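Local coordinates for polyamine export protein (Haemophilus ducreyi, PDB 2P4P) that probably helps export the polyamines cadaverine and putrescine from the cytoplasm, and is represented here by its transporter-associated (CorC_HlyC) domain, at residues Ala16-Leu19 with Glu20-Met23. Numbering follows the deposited sequence.
Sequences ATPL and EDVM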
ATOM      1  N   ALA A  16      -6.733 -11.711   4.004  1.00 22.67           N
ATOM      2  CA  ALA A  16      -7.652 -12.794   4.323  1.00 22.68           C
ATOM      3  C   ALA A  16      -8.246 -13.448   3.065  1.00 22.18           C
ATOM      4  O   ALA A  16      -9.073 -14.356   3.181  1.00 22.03           O
ATOM      5  CB  ALA A  16      -8.787 -12.273   5.213  1.00 22.68           C
ATOM      6  N   THR A  17      -7.856 -12.980   1.886  1.00 22.41           N
ATOM      7  CA  THR A  17      -8.320 -13.572   0.635  1.00 23.15           C
ATOM      8  C   THR A  17      -7.854 -15.012   0.567  1.00 22.69           C
ATOM      9  O   THR A  17      -6.701 -15.276   0.798  1.00 21.65           O
ATOM     10  CB  THR A  17      -7.740 -12.837  -0.571  1.00 23.14           C
ATOM     11  OG1 THR A  17      -8.055 -11.439  -0.479  1.00 26.30           O
ATOM     12  CG2 THR A  17      -8.267 -13.421  -1.890  1.00 24.54           C
ATOM     13  N   PRO A  18      -8.767 -15.961   0.254  1.00 22.91           N
ATOM     14  CA  PRO A  18      -8.327 -17.340   0.045  1.00 22.53           C
ATOM     15  C   PRO A  18      -7.103 -17.426  -0.880  1.00 22.30           C
ATOM     16  O   PRO A  18      -7.030 -16.738  -1.906  1.00 21.92           O
ATOM     17  CB  PRO A  18      -9.557 -17.997  -0.593  1.00 22.52           C
ATOM     18  CG  PRO A  18     -10.705 -17.248   0.017  1.00 23.39           C
ATOM     19  CD  PRO A  18     -10.233 -15.825   0.150  1.00 23.92           C
ATOM     20  N   LEU A  19      -6.144 -18.258  -0.495  1.00 22.19           N
ATOM     21  CA  LEU A  19      -4.918 -18.458  -1.235  1.00 23.18           C
ATOM     22  C   LEU A  19      -5.166 -18.850  -2.699  1.00 23.99           C
ATOM     23  O   LEU A  19      -4.563 -18.287  -3.613  1.00 24.09           O
ATOM     24  CB  LEU A  19      -4.069 -19.514  -0.528  1.00 22.58           C
ATOM     25  CG  LEU A  19      -2.826 -19.987  -1.261  1.00 23.18           C
ATOM     26  CD1 LEU A  19      -1.857 -18.799  -1.474  1.00 18.85           C
ATOM     27  CD2 LEU A  19      -2.167 -21.107  -0.468  1.00 21.29           C
ATOM     28  N   GLU A  20      -6.056 -19.814  -2.896  1.00 25.02           N
ATOM     29  CA  GLU A  20      -6.405 -20.355  -4.224  1.00 26.05           C
ATOM     30  C   GLU A  20      -7.003 -19.307  -5.154  1.00 25.68           C
ATOM     31  O   GLU A  20      -6.729 -19.319  -6.335  1.00 25.42           O
ATOM     32  CB  GLU A  20      -7.423 -21.484  -4.076  1.00 26.39           C
ATOM     33  CG  GLU A  20      -6.883 -22.725  -3.367  1.00 32.04           C
ATOM     34  CD  GLU A  20      -6.464 -22.445  -1.929  1.00 38.06           C
ATOM     35  OE1 GLU A  20      -7.308 -21.950  -1.140  1.00 40.49           O
ATOM     36  OE2 GLU A  20      -5.279 -22.695  -1.610  1.00 40.83           O
ATOM     37  N   ASP A  21      -7.834 -18.427  -4.600  1.00 25.92           N
ATOM     38  CA  ASP A  21      -8.440 -17.312  -5.334  1.00 24.69           C
ATOM     39  C   ASP A  21      -7.391 -16.357  -5.912  1.00 24.79           C
ATOM     40  O   ASP A  21      -7.530 -15.903  -7.044  1.00 23.85           O
ATOM     41  CB  ASP A  21      -9.384 -16.546  -4.405  1.00 24.57           C
ATOM     42  CG  ASP A  21     -10.695 -17.287  -4.175  1.00 25.22           C
ATOM     43  OD1 ASP A  21     -10.819 -18.396  -4.711  1.00 28.51           O
ATOM     44  OD2 ASP A  21     -11.579 -16.758  -3.469  1.00 25.56           O
ATOM     45  N   VAL A  22      -6.374 -16.053  -5.110  1.00 23.92           N
ATOM     46  CA  VAL A  22      -5.235 -15.200  -5.515  1.00 24.16           C
ATOM     47  C   VAL A  22      -4.362 -15.876  -6.554  1.00 24.13           C
ATOM     48  O   VAL A  22      -4.084 -15.293  -7.594  1.00 23.32           O
ATOM     49  CB  VAL A  22      -4.366 -14.806  -4.293  1.00 24.13           C
ATOM     50  CG1 VAL A  22      -3.120 -13.983  -4.715  1.00 23.44           C
ATOM     51  CG2 VAL A  22      -5.204 -14.024  -3.300  1.00 25.26           C
HETATM   52  N   MSE A  23      -3.954 -17.111  -6.278  1.00 24.06           N
HETATM   53  CA  MSE A  23      -3.209 -17.919  -7.269  1.00 23.39           C
HETATM   54  C   MSE A  23      -3.946 -17.982  -8.604  1.00 23.87           C
HETATM   55  O   MSE A  23      -3.333 -17.823  -9.644  1.00 23.89           O
HETATM   56  CB  MSE A  23      -2.966 -19.371  -6.785  1.00 23.65           C
HETATM   57  CG  MSE A  23      -2.239 -19.598  -5.488  1.00 20.69           C
HETATM   58 SE   MSE A  23      -0.431 -18.894  -5.407  1.00 33.18          SE
HETATM   59  CE  MSE A  23      -0.761 -17.036  -4.928  1.00 26.67           C
TER
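Pro18 and Val22 meet at the N-terminus of helix 19-25, where the loop that follows strand 10-14 winds into the first turn and Pro18 takes the N-cap position. Two backbone bonds of the i to i+4 kind start the helix. The first is weak, with Val22 N 3.3 Å from Pro18 O; the second, from Met23 N to Leu19 O at 3.0 Å, is straight, with an N-H...O angle of 180°.

Two apolar pairs form, Leu19 with Met23 and Thr17 with Val22. With CG anti to the backbone N (chi1 172°), Leu19 brings CD1 to 4.0 Å from the methyl CE of Met23, a selenomethionine folded back by bends at chi2 and chi3. Both residues are buried: Leu19 also packs on Ile40 and Phe43 of helix 40-48, while Met23 lies against Ile28 and Phe31. Thr17 and Val22 likewise touch Ile40, and with Leu19 they join the loop and the short helix to helix 40-48 of this CorC_HlyC domain.

The two acidic side chains turn back on the residues before them. Glu20 bends at chi2 (63°) and curls back over Leu19, its OE2 lying 3.6 Å from Leu19 CB. Asp21 places OD2 3.6 Å from CG of the Pro18 ring, while its OD1 forms a salt bridge with Arg24.

Thr17 divides its two branches: OG1 hydrogen-bonds back to Asp14 O, and the methyl faces the helix, pressed tightly against Val22, with Thr17 CG2 and Val22 CG2 3.4 Å apart, closer than usual van der Waals contact.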